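Local coordinates for glyoxylate reductase (Paecilomyces sp. J18, PDB 3WNV), which probably catalyses the reversible, NAD(P)H-dependent reduction of glyoxylate to glycolate, as a fungal member of the D-isomer-specific 2-hydroxyacid dehydrogenase family, at residues Ala103-Pro108 against Gly318-Gln323; Cys83-Gly88 against Glu302-Val307; His150-Lys155 against Arg174-Asn179; Ala114-Ala119 against Arg167-Arg172. All blocks are in the same frame, centred on the assembly; numbering follows the deposited sequence.

Interaction 1: residues Ala103-Pro108 against Gly318-Gln323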
loop_
_atom_site.group_PDB
_atom_site.type_symbol
_atom_site.label_atom_id
_atom_site.label_comp_id
_atom_site.label_asym_id
_atom_site.label_seq_id
_atom_site.Cartn_x
_atom_site.Cartn_y
_atom_site.Cartn_z
ATOM N N ALA A 103 17.795 -9.952 -6.623
ATOM C CA ALA A 103 17.213 -9.873 -5.278
ATOM C C ALA A 103 16.452 -8.575 -5.152
ATOM O O ALA A 103 16.919 -7.546 -5.653
ATOM C CB ALA A 103 18.301 -9.966 -4.218
ATOM N N ILE A 104 15.281 -8.610 -4.502
ATOM C CA ILE A 104 14.426 -7.440 -4.380
ATOM C C ILE A 104 14.245 -7.089 -2.911
ATOM O O ILE A 104 14.019 -7.974 -2.084
ATOM C CB ILE A 104 13.008 -7.764 -4.904
ATOM C CG1 ILE A 104 13.091 -8.378 -6.307
ATOM C CG2 ILE A 104 12.112 -6.544 -4.876
ATOM C CD1 ILE A 104 13.286 -7.377 -7.412
ATOM N N SER A 105 14.357 -5.804 -2.581
ATOM C CA SER A 105 13.971 -5.320 -1.261
ATOM C C SER A 105 12.805 -4.355 -1.358
ATOM O O SER A 105 12.552 -3.765 -2.417
ATOM C CB SER A 105 15.193 -4.682 -0.551
ATOM O OG SER A 105 15.566 -3.482 -1.181
ATOM N N SER A 106 12.025 -4.208 -0.276
ATOM C CA SER A 106 10.915 -3.253 -0.264
ATOM C C SER A 106 11.099 -2.443 0.997
ATOM O O SER A 106 12.183 -2.518 1.612
ATOM C CB SER A 106 9.552 -3.977 -0.199
ATOM O OG SER A 106 9.635 -4.950 0.828
ATOM N N THR A 107 10.072 -1.696 1.384
ATOM C CA THR A 107 10.137 -0.878 2.606
ATOM C C THR A 107 8.993 -1.206 3.570
ATOM O O THR A 107 8.043 -0.421 3.658
ATOM C CB THR A 107 10.088 0.610 2.305
ATOM O OG1 THR A 107 8.855 0.949 1.636
ATOM C CG2 THR A 107 11.274 1.013 1.423
ATOM N N PRO A 108 9.193 -2.274 4.374
ATOM C CA PRO A 108 8.278 -2.769 5.430
ATOM C C PRO A 108 8.607 -2.280 6.858
ATOM O O PRO A 108 9.716 -2.277 7.238
ATOM C CB PRO A 108 8.569 -4.264 5.420
ATOM C CG PRO A 108 10.046 -4.292 5.182
ATOM C CD PRO A 108 10.212 -3.288 4.054
ATOM N N GLY A 318 26.830 -7.249 -0.362
ATOM C CA GLY A 318 26.190 -8.270 -1.181
ATOM C C GLY A 318 25.009 -8.877 -0.457
ATOM O O GLY A 318 24.673 -10.061 -0.625
ATOM N N GLU A 319 24.364 -8.064 0.360
ATOM C CA GLU A 319 23.139 -8.504 1.008
ATOM C C GLU A 319 22.158 -7.355 1.225
ATOM O O GLU A 319 22.548 -6.201 1.347
ATOM C CB GLU A 319 23.445 -9.248 2.312
ATOM C CG GLU A 319 24.019 -8.387 3.408
ATOM C CD GLU A 319 25.139 -9.083 4.144
ATOM O OE1 GLU A 319 25.784 -9.963 3.532
ATOM O OE2 GLU A 319 25.387 -8.735 5.320
ATOM N N LEU A 320 20.877 -7.688 1.251
ATOM C CA LEU A 320 19.832 -6.714 1.495
ATOM C C LEU A 320 19.452 -6.644 2.984
ATOM O O LEU A 320 19.738 -7.559 3.762
ATOM C CB LEU A 320 18.600 -7.050 0.648
ATOM C CG LEU A 320 18.760 -6.938 -0.863
ATOM C CD1 LEU A 320 17.538 -7.554 -1.587
ATOM C CD2 LEU A 320 18.965 -5.473 -1.287
ATOM N N LEU A 321 18.811 -5.550 3.369
ATOM C CA LEU A 321 18.321 -5.381 4.727
ATOM C C LEU A 321 16.883 -5.875 4.851
ATOM O O LEU A 321 16.531 -6.551 5.820
ATOM C CB LEU A 321 18.394 -3.906 5.129
ATOM C CG LEU A 321 19.778 -3.288 5.050
ATOM C CD1 LEU A 321 19.741 -1.892 5.665
ATOM C CD2 LEU A 321 20.777 -4.158 5.771
ATOM N N THR A 322 16.046 -5.523 3.872
ATOM C CA THR A 322 14.648 -5.920 3.868
ATOM C C THR A 322 14.228 -6.627 2.572
ATOM O O THR A 322 13.316 -6.173 1.856
ATOM C CB THR A 322 13.724 -4.736 4.060
ATOM O OG1 THR A 322 14.037 -3.695 3.111
ATOM C CG2 THR A 322 13.853 -4.190 5.487
ATOM N N GLN A 323 14.888 -7.729 2.291
ATOM C CA GLN A 323 14.545 -8.552 1.113
ATOM C C GLN A 323 13.103 -9.043 1.214
ATOM O O GLN A 323 12.639 -9.404 2.302
ATOM C CB GLN A 323 15.476 -9.737 1.016
ATOM C CG GLN A 323 15.271 -10.544 -0.278
ATOM C CD GLN A 323 16.344 -11.601 -0.502
ATOM O OE1 GLN A 323 17.003 -12.044 0.437
ATOM N NE2 GLN A 323 16.526 -12.013 -1.759
#

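Interaction 2: residues Cys83-Gly88 against Glu302-Val307. With SO4 (sulfate ion), chain C.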
loop_
_atom_site.group_PDB
_atom_site.type_symbol
_atom_site.label_atom_id
_atom_site.label_comp_id
_atom_site.label_asym_id
_atom_site.label_seq_id
_atom_site.Cartn_x
_atom_site.Cartn_y
_atom_site.Cartn_z
ATOM N N CYS A 83 16.011 -2.320 -5.563
ATOM C CA CYS A 83 15.632 -1.809 -4.268
ATOM C C CYS A 83 14.459 -0.885 -4.464
ATOM O O CYS A 83 14.571 0.180 -5.062
ATOM C CB CYS A 83 16.837 -1.117 -3.612
ATOM S SG CYS A 83 18.233 -2.308 -3.353
ATOM N N HIS A 84 13.299 -1.325 -3.970
ATOM C CA HIS A 84 12.017 -0.719 -4.242
ATOM C C HIS A 84 11.490 0.113 -3.072
ATOM O O HIS A 84 11.508 -0.320 -1.910
ATOM C CB HIS A 84 11.016 -1.867 -4.562
ATOM C CG HIS A 84 9.583 -1.411 -4.718
ATOM N ND1 HIS A 84 9.105 -0.825 -5.875
ATOM C CD2 HIS A 84 8.545 -1.449 -3.850
ATOM C CE1 HIS A 84 7.808 -0.562 -5.719
ATOM N NE2 HIS A 84 7.455 -0.914 -4.494
ATOM N N ASN A 85 11.028 1.314 -3.390
ATOM C CA ASN A 85 10.438 2.212 -2.406
ATOM C C ASN A 85 8.948 1.922 -2.355
ATOM O O ASN A 85 8.175 2.257 -3.268
ATOM C CB ASN A 85 10.720 3.661 -2.780
ATOM C CG ASN A 85 10.206 4.618 -1.736
ATOM O OD1 ASN A 85 9.297 4.278 -0.986
ATOM N ND2 ASN A 85 10.772 5.805 -1.676
ATOM N N GLY A 86 8.542 1.273 -1.278
ATOM C CA GLY A 86 7.117 0.949 -1.109
ATOM C C GLY A 86 6.949 -0.311 -0.285
ATOM O O GLY A 86 7.783 -1.194 -0.360
ATOM N N ALA A 87 5.885 -0.406 0.527
ATOM C CA ALA A 87 5.702 -1.634 1.285
ATOM C C ALA A 87 4.994 -2.647 0.382
ATOM O O ALA A 87 5.131 -3.842 0.557
ATOM C CB ALA A 87 4.817 -1.366 2.535
ATOM N N GLY A 88 4.241 -2.142 -0.586
ATOM C CA GLY A 88 3.622 -3.008 -1.575
ATOM C C GLY A 88 4.489 -2.990 -2.827
ATOM O O GLY A 88 5.056 -1.956 -3.174
ATOM N N GLU A 302 11.803 8.522 5.552
ATOM C CA GLU A 302 12.230 7.249 6.171
ATOM C C GLU A 302 12.199 6.128 5.133
ATOM O O GLU A 302 13.073 5.252 5.124
ATOM C CB GLU A 302 11.336 6.863 7.331
ATOM C CG GLU A 302 11.709 5.527 7.983
ATOM C CD GLU A 302 13.044 5.555 8.744
ATOM O OE1 GLU A 302 13.643 6.644 8.959
ATOM O OE2 GLU A 302 13.511 4.454 9.118
ATOM N N MET A 303 11.211 6.168 4.244
ATOM C CA MET A 303 11.103 5.129 3.200
ATOM C C MET A 303 12.297 5.233 2.222
ATOM O O MET A 303 12.957 4.239 1.956
ATOM C CB MET A 303 9.765 5.227 2.479
ATOM C CG MET A 303 8.489 4.769 3.319
ATOM S SD MET A 303 7.061 5.391 2.466
ATOM C CE MET A 303 6.884 4.112 1.223
ATOM N N GLU A 304 12.549 6.422 1.678
ATOM C CA GLU A 304 13.770 6.625 0.869
ATOM C C GLU A 304 15.071 6.157 1.530
ATOM O O GLU A 304 15.903 5.529 0.851
ATOM C CB GLU A 304 13.872 8.068 0.395
ATOM C CG GLU A 304 12.801 8.398 -0.607
ATOM C CD GLU A 304 12.888 9.790 -1.179
ATOM O OE1 GLU A 304 13.571 10.675 -0.608
ATOM O OE2 GLU A 304 12.213 10.032 -2.199
ATOM N N LEU A 305 15.282 6.506 2.798
ATOM C CA LEU A 305 16.514 6.140 3.496
ATOM C C LEU A 305 16.657 4.623 3.613
ATOM O O LEU A 305 17.773 4.091 3.496
ATOM C CB LEU A 305 16.601 6.816 4.870
ATOM C CG LEU A 305 16.794 8.328 4.843
ATOM C CD1 LEU A 305 16.761 8.888 6.260
ATOM C CD2 LEU A 305 18.090 8.699 4.164
ATOM N N LEU A 306 15.534 3.938 3.855
ATOM C CA LEU A 306 15.531 2.476 3.921
ATOM C C LEU A 306 15.928 1.846 2.590
ATOM O O LEU A 306 16.712 0.907 2.555
ATOM C CB LEU A 306 14.156 1.941 4.387
ATOM C CG LEU A 306 14.035 0.415 4.565
ATOM C CD1 LEU A 306 15.114 -0.158 5.499
ATOM C CD2 LEU A 306 12.648 0.145 5.089
ATOM N N VAL A 307 15.420 2.375 1.481
ATOM C CA VAL A 307 15.829 1.875 0.175
ATOM C C VAL A 307 17.318 2.107 -0.061
ATOM O O VAL A 307 18.030 1.228 -0.571
ATOM C CB VAL A 307 15.011 2.547 -0.958
ATOM C CG1 VAL A 307 15.327 1.888 -2.312
ATOM C CG2 VAL A 307 13.518 2.415 -0.666
HETATM S S SO4 C . 2.786 1.376 -0.372
HETATM O O1 SO4 C . 1.343 1.430 -0.529
HETATM O O2 SO4 C . 3.170 0.901 0.955
HETATM O O3 SO4 C . 3.277 0.363 -1.351
HETATM O O4 SO4 C . 3.364 2.690 -0.573
HETATM O O HOH W 1 11.834 8.036 -4.047
#

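Interaction 3: residues His150-Lys155 against Arg174-Asn179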
loop_
_atom_site.group_PDB
_atom_site.type_symbol
_atom_site.label_atom_id
_atom_site.label_comp_id
_atom_site.label_asym_id
_atom_site.label_seq_id
_atom_site.Cartn_x
_atom_site.Cartn_y
_atom_site.Cartn_z
ATOM N N HIS A 150 -21.938 7.322 14.571
ATOM C CA HIS A 150 -21.813 6.282 15.599
ATOM C C HIS A 150 -20.443 6.321 16.250
ATOM O O HIS A 150 -19.429 6.617 15.589
ATOM C CB HIS A 150 -21.993 4.922 14.930
ATOM C CG HIS A 150 -23.416 4.628 14.593
ATOM N ND1 HIS A 150 -24.339 4.223 15.537
ATOM C CD2 HIS A 150 -24.098 4.750 13.426
ATOM C CE1 HIS A 150 -25.521 4.077 14.961
ATOM N NE2 HIS A 150 -25.401 4.382 13.681
ATOM N N ASP A 151 -20.390 6.022 17.546
ATOM C CA ASP A 151 -19.126 5.972 18.261
ATOM C C ASP A 151 -18.473 4.651 17.988
ATOM O O ASP A 151 -19.162 3.635 17.871
ATOM C CB ASP A 151 -19.360 6.052 19.765
ATOM C CG ASP A 151 -19.943 7.391 20.185
ATOM O OD1 ASP A 151 -19.668 8.409 19.501
ATOM O OD2 ASP A 151 -20.678 7.396 21.185
ATOM N N PRO A 152 -17.147 4.653 17.877
ATOM C CA PRO A 152 -16.448 3.360 17.773
ATOM C C PRO A 152 -16.381 2.612 19.089
ATOM O O PRO A 152 -16.156 1.391 19.084
ATOM C CB PRO A 152 -15.037 3.759 17.346
ATOM C CG PRO A 152 -14.866 5.178 17.813
ATOM C CD PRO A 152 -16.243 5.808 17.712
ATOM N N ASN A 153 -16.569 3.313 20.208
ATOM C CA ASN A 153 -16.561 2.649 21.518
ATOM C C ASN A 153 -17.445 1.376 21.583
ATOM O O ASN A 153 -18.618 1.393 21.194
ATOM C CB ASN A 153 -16.989 3.651 22.624
ATOM C CG ASN A 153 -16.752 3.123 24.008
ATOM O OD1 ASN A 153 -15.731 2.518 24.267
ATOM N ND2 ASN A 153 -17.714 3.333 24.919
ATOM N N GLY A 154 -16.878 0.282 22.086
ATOM C CA GLY A 154 -17.590 -0.976 22.224
ATOM C C GLY A 154 -17.805 -1.763 20.942
ATOM O O GLY A 154 -18.386 -2.848 20.989
ATOM N N LYS A 155 -17.367 -1.230 19.805
ATOM C CA LYS A 155 -17.603 -1.900 18.539
ATOM C C LYS A 155 -16.422 -2.768 18.132
ATOM O O LYS A 155 -15.304 -2.550 18.565
ATOM C CB LYS A 155 -17.882 -0.881 17.441
ATOM C CG LYS A 155 -19.212 -0.123 17.660
ATOM C CD LYS A 155 -19.612 0.647 16.420
ATOM C CE LYS A 155 -21.097 0.968 16.486
ATOM N NZ LYS A 155 -21.416 1.657 17.770
ATOM N N ARG A 174 -7.921 0.316 19.661
ATOM C CA ARG A 174 -8.184 -0.029 21.048
ATOM C C ARG A 174 -8.314 1.195 21.961
ATOM O O ARG A 174 -9.104 1.183 22.921
ATOM C CB ARG A 174 -7.102 -0.983 21.604
ATOM C CG ARG A 174 -7.462 -2.439 21.396
ATOM C CD ARG A 174 -6.457 -3.409 22.068
ATOM N NE ARG A 174 -5.180 -3.293 21.408
ATOM C CZ ARG A 174 -4.723 -4.124 20.472
ATOM N NH1 ARG A 174 -5.402 -5.212 20.092
ATOM N NH2 ARG A 174 -3.558 -3.865 19.932
ATOM N N ALA A 175 -7.524 2.223 21.681
ATOM C CA ALA A 175 -7.585 3.454 22.461
ATOM C C ALA A 175 -8.905 4.179 22.224
ATOM O O ALA A 175 -9.329 4.987 23.077
ATOM C CB ALA A 175 -6.392 4.350 22.161
ATOM N N PHE A 176 -9.567 3.862 21.108
ATOM C CA PHE A 176 -10.916 4.376 20.814
ATOM C C PHE A 176 -11.996 3.477 21.414
ATOM O O PHE A 176 -13.178 3.716 21.204
ATOM C CB PHE A 176 -11.165 4.563 19.300
ATOM C CG PHE A 176 -10.416 5.714 18.682
ATOM C CD1 PHE A 176 -9.034 5.676 18.545
ATOM C CD2 PHE A 176 -11.096 6.816 18.193
ATOM C CE1 PHE A 176 -8.340 6.725 17.975
ATOM C CE2 PHE A 176 -10.404 7.881 17.619
ATOM C CZ PHE A 176 -9.032 7.840 17.502
ATOM N N GLY A 177 -11.591 2.465 22.182
ATOM C CA GLY A 177 -12.529 1.587 22.857
ATOM C C GLY A 177 -13.049 0.411 22.031
ATOM O O GLY A 177 -14.042 -0.227 22.423
ATOM N N MET A 178 -12.400 0.125 20.899
ATOM C CA MET A 178 -12.804 -0.998 20.030
ATOM C C MET A 178 -12.233 -2.354 20.481
ATOM O O MET A 178 -11.187 -2.411 21.105
ATOM C CB MET A 178 -12.415 -0.732 18.580
ATOM C CG MET A 178 -12.980 0.571 18.085
ATOM S SD MET A 178 -12.728 0.768 16.335
ATOM C CE MET A 178 -14.107 -0.153 15.646
ATOM N N ASN A 179 -12.974 -3.423 20.174
ATOM C CA ASN A 179 -12.509 -4.797 20.337
ATOM C C ASN A 179 -11.934 -5.214 18.995
ATOM O O ASN A 179 -12.436 -4.813 17.933
ATOM C CB ASN A 179 -13.675 -5.715 20.665
ATOM C CG ASN A 179 -14.358 -5.330 21.930
ATOM O OD1 ASN A 179 -15.579 -5.191 21.968
ATOM N ND2 ASN A 179 -13.576 -5.131 22.984
HETATM O O HOH W 2 -17.833 -5.420 20.057
#

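Interaction 4: residues Ala114-Ala119 against Arg167-Arg172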
loop_
_atom_site.group_PDB
_atom_site.type_symbol
_atom_site.label_atom_id
_atom_site.label_comp_id
_atom_site.label_asym_id
_atom_site.label_seq_id
_atom_site.Cartn_x
_atom_site.Cartn_y
_atom_site.Cartn_z
ATOM N N ALA A 114 2.185 5.952 9.476
ATOM C CA ALA A 114 1.415 6.895 8.650
ATOM C C ALA A 114 0.144 6.279 8.089
ATOM O O ALA A 114 -0.928 6.916 8.101
ATOM C CB ALA A 114 2.279 7.415 7.514
ATOM N N THR A 115 0.270 5.058 7.553
ATOM C CA THR A 115 -0.872 4.381 6.959
ATOM C C THR A 115 -1.948 4.148 7.993
ATOM O O THR A 115 -3.112 4.374 7.718
ATOM C CB THR A 115 -0.488 3.035 6.408
ATOM O OG1 THR A 115 0.523 3.225 5.394
ATOM C CG2 THR A 115 -1.701 2.377 5.751
ATOM N N ALA A 116 -1.560 3.688 9.187
ATOM C CA ALA A 116 -2.528 3.496 10.266
ATOM C C ALA A 116 -3.182 4.796 10.707
ATOM O O ALA A 116 -4.368 4.791 11.039
ATOM C CB ALA A 116 -1.844 2.769 11.480
ATOM N N ASP A 117 -2.426 5.891 10.736
ATOM C CA ASP A 117 -2.951 7.215 11.081
ATOM C C ASP A 117 -4.076 7.541 10.113
ATOM O O ASP A 117 -5.162 7.967 10.555
ATOM C CB ASP A 117 -1.874 8.323 11.031
ATOM C CG ASP A 117 -0.780 8.115 12.021
ATOM O OD1 ASP A 117 -0.994 7.369 13.002
ATOM O OD2 ASP A 117 0.333 8.709 11.828
ATOM N N VAL A 118 -3.851 7.280 8.829
ATOM C CA VAL A 118 -4.864 7.611 7.818
ATOM C C VAL A 118 -6.048 6.624 7.916
ATOM O O VAL A 118 -7.172 7.015 7.771
ATOM C CB VAL A 118 -4.258 7.684 6.421
ATOM C CG1 VAL A 118 -5.322 7.569 5.337
ATOM C CG2 VAL A 118 -3.524 9.012 6.258
ATOM N N ALA A 119 -5.783 5.366 8.236
ATOM C CA ALA A 119 -6.852 4.364 8.412
ATOM C C ALA A 119 -7.797 4.808 9.521
ATOM O O ALA A 119 -9.002 4.682 9.389
ATOM C CB ALA A 119 -6.252 3.034 8.793
ATOM N N ARG A 167 -1.353 -4.082 13.063
ATOM C CA ARG A 167 -1.058 -3.982 14.480
ATOM C C ARG A 167 -1.096 -2.540 14.953
ATOM O O ARG A 167 -1.544 -2.266 16.071
ATOM C CB ARG A 167 0.295 -4.603 14.837
ATOM C CG ARG A 167 0.261 -6.082 15.136
ATOM C CD ARG A 167 1.642 -6.547 15.667
ATOM N NE ARG A 167 2.699 -6.433 14.646
ATOM C CZ ARG A 167 2.898 -7.359 13.706
ATOM N NH1 ARG A 167 2.124 -8.428 13.678
ATOM N NH2 ARG A 167 3.853 -7.227 12.782
ATOM N N GLU A 168 -0.608 -1.623 14.120
ATOM C CA GLU A 168 -0.645 -0.198 14.450
ATOM C C GLU A 168 -2.080 0.335 14.354
ATOM O O GLU A 168 -2.477 1.199 15.159
ATOM C CB GLU A 168 0.269 0.606 13.530
ATOM C CG GLU A 168 1.722 0.323 13.731
ATOM C CD GLU A 168 2.267 0.750 15.098
ATOM O OE1 GLU A 168 1.632 1.547 15.830
ATOM O OE2 GLU A 168 3.373 0.290 15.439
ATOM N N VAL A 169 -2.854 -0.144 13.387
ATOM C CA VAL A 169 -4.296 0.215 13.386
ATOM C C VAL A 169 -4.984 -0.282 14.658
ATOM O O VAL A 169 -5.727 0.473 15.316
ATOM C CB VAL A 169 -5.027 -0.279 12.148
ATOM C CG1 VAL A 169 -6.534 0.022 12.251
ATOM C CG2 VAL A 169 -4.477 0.378 10.909
ATOM N N ALA A 170 -4.698 -1.528 15.040
ATOM C CA ALA A 170 -5.312 -2.122 16.235
ATOM C C ALA A 170 -4.959 -1.353 17.503
ATOM O O ALA A 170 -5.816 -1.156 18.366
ATOM C CB ALA A 170 -4.915 -3.588 16.376
ATOM N N ARG A 171 -3.692 -0.945 17.625
ATOM C CA ARG A 171 -3.225 -0.186 18.773
ATOM C C ARG A 171 -4.021 1.119 18.883
ATOM O O ARG A 171 -4.496 1.495 19.960
ATOM C CB ARG A 171 -1.727 0.116 18.626
ATOM C CG ARG A 171 -1.095 0.871 19.822
ATOM C CD ARG A 171 0.412 1.176 19.583
ATOM N NE ARG A 171 1.044 0.247 18.629
ATOM C CZ ARG A 171 1.264 -1.059 18.838
ATOM N NH1 ARG A 171 0.894 -1.637 19.976
ATOM N NH2 ARG A 171 1.843 -1.797 17.894
ATOM N N ARG A 172 -4.204 1.802 17.768
ATOM C CA ARG A 172 -4.993 3.037 17.803
ATOM C C ARG A 172 -6.442 2.745 18.126
ATOM O O ARG A 172 -7.028 3.388 19.014
ATOM C CB ARG A 172 -4.887 3.752 16.464
ATOM C CG ARG A 172 -3.521 4.429 16.230
ATOM C CD ARG A 172 -3.194 4.494 14.737
ATOM N NE ARG A 172 -1.906 5.179 14.510
ATOM C CZ ARG A 172 -0.698 4.666 14.777
ATOM N NH1 ARG A 172 -0.540 3.429 15.289
ATOM N NH2 ARG A 172 0.368 5.419 14.540
#

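Interaction 1: residues Ala103-Pro108 against Gly318-Gln323
T322 turns both methyl and hydroxyl toward the chain between S106 and P108. Its OG1 lies between the backbone N and the carbonyl carbon (chi1 52°), and from there OG1 donates to S106 O at 2.7 Å. CG2 lies anti to the carbonyl carbon and reaches P108 CG at 3.8 Å. The threonine and the proline ring cross obliquely. The backbone of T322 adds a second bond, from S106 N to T322 O at 3.2 Å and fairly straight (157°). S106 is thus held through both its N-H and its carbonyl.

Further back along the strand, L320 points its forked end at A103 and S105. CD1 packs on A103 CB at 3.6 Å, lies beside the carbonyl of I104 and also reaches S105. L320 CD2 lies 3.9 Å from S105 OG. Q323 runs alongside. Its CG is anti to the backbone N (chi1 -174°) and passes 3.4 Å from I104 O. The chain then extends until NE2 comes to A103 CB at 3.7 Å. That amide bonds to Q327 OE1, which also takes the N-H of I104. The T322 hydroxyl donates to S106 O and accepts from N310 ND2.

S105 and Q323 form a single beta bridge. Segment 318-323 leaves helix 297-317 through G318 and lies beside strand 103-105, meeting it in that one bridge. This strand is the outermost of the five-stranded parallel sheet within this chain, next to strand 81-85. On the helix, N310 and S313 also hydrogen-bond to the backbone of L321 and E319.

Interaction 2: residues Cys83-Gly88 against Glu302-Val307
V307 and N85 carry this buried contact. V307 CG1 packs on C83 CB at 3.6 Å, and its CG2 sits 3.5 Å from N85 CA. One branch thus serves each of the two strand residues on this face. N85 CG is anti to the backbone N (chi1 -176°), which carries the amide out toward the helix. There its two ends part. OD1 meets the methyl end of M303, with CE 3.3 Å away, and the two side chains cross at about a right angle. ND2 lies against the aliphatic part of E304, 3.5 Å from CG. The M303 chain bends at its thioether (chi3 82°), and CE also reaches G86 CA.

No direct hydrogen bond joins the segments. A water gives a bond of 2.7 Å to E304 OE2 and accepts a weak one from N85 ND2. Y55 OH is a further partner of ND2. The E304 carboxylate is fixed by the backbone N-H groups of V13 and H14.

Past the strand, H84 NE2 donates to G88 O at 2.9 Å, which braces the turn through G86 and A87. The N-H groups of A87 and G88 bind a sulfate, with G88 N to O3 at 2.8 Å, and R244 also holds the ion. The sulfate probably comes from the crystallisation liquor. Its place is consistent with the substrate carboxylate site of related dehydrogenases.

Strand 81-85 lies between strands 51-57 and 103-105 in the parallel sheet. The segment axes of 83-85 and 302-307 run antiparallel (177°). Helix 297-317, to which 302-307 belongs, touches Y55 on one neighbouring strand and T107 just beyond the other.

Interaction 3: residues His150-Lys155 against Arg174-Asn179
P152 meets the F176 ring at its edge, near the ring plane, rather than over a face. P152 CG lies 4.0 Å from F176 CB. The ring also touches I120 and I124 of helix 112-127. P152 CB packs on M178 CG at 3.9 Å, so the proline sits against both residues flanking G177. N153 CG is anti to the backbone N (chi1 -169°), and the amide brings OD1 to 3.6 Å from G177 CA. The N179 amide takes a water on OD1 at 3.0 Å, and this water also bonds G154 O.

P152 to K155 form a type II turn, with G154 at positive phi. G177 closes helix 164-175 in a Schellman motif. G154 N donates to G177 O at 2.9 Å, from well above the carbonyl plane (49°). N179 N donates to K155 O at 3.0 Å. N179 also bonds to L157, so this pair starts the parallel pairing of strands 156-160 and 179-183.

The contact lies at the surface, and no salt bridge crosses it. Its direct hydrogen bonds join main-chain groups alone. The pairing therefore appears to depend little on side-chain polarity and more on the two glycine-bearing turns.

Interaction 4: residues Ala114-Ala119 against Arg167-Arg172
A116 and V169 mark the nearest backbone approach of helices 112-127 and 164-175, whose segment axes come within 8.6 Å and cross at -47°. The small side chains of A116 and A119 permit this. V169 CG2 fits between them, 3.6 Å from A116 CB and 3.8 Å from A119 CB. V169 also touches a probable GxGxxG turn of Rossmann type. A116 CB meets E168 CB as well.

R172 is extended from CG to NE. Its guanidinium lies with A116 CB over one face, offset toward the rim, and D117 OD1 at the edge. The grip on the aspartate is side-on. NE and NH2 each donate to D117 OD1 at 2.8 Å, and the oxygen lies close to the guanidinium plane. The carboxylate and guanidinium planes are 37° apart. NH1 turns back to its own helix, reaching E168 OE1 at 2.9 Å on its anti lone pair and E168 O at 3.0 Å. R171 NE donates to the same OE1 at 3.1 Å.

D117, E168, R171 and R172 form one salt-bridge network, which R171 extends to D194. Acids and arginines alternate in it, which probably offsets the charges at this partly exposed site. N113 OD1 takes a further bond from R172 NH2, so all five N-H groups of this guanidinium have acceptors. Together they fix its rotation.

In the fold
From the N terminus, the chain first lays down 83-88 and 103-108, segments on the neighbouring strands 81-85 and 103-105. Helix 112-127 then leads to the seven-stranded sheet. Interaction 4 closes a loop from 114-119 to 167-172, and interaction 3 one from 150-155 to 174-179. These two cross, and their centres are about 14 Å apart. Both nest within the long loops of interactions 1 and 2. Helix 297-317 returns the chain to the first sheet, where 302-307 closes interaction 2 and 318-323 closes interaction 1. These loops also cross, and the contacts touch. Both tie the C-terminal region to that sheet. Interactions 3 and 4 tie helix 164-175 to the loop before strand 156-160 and to helix 112-127.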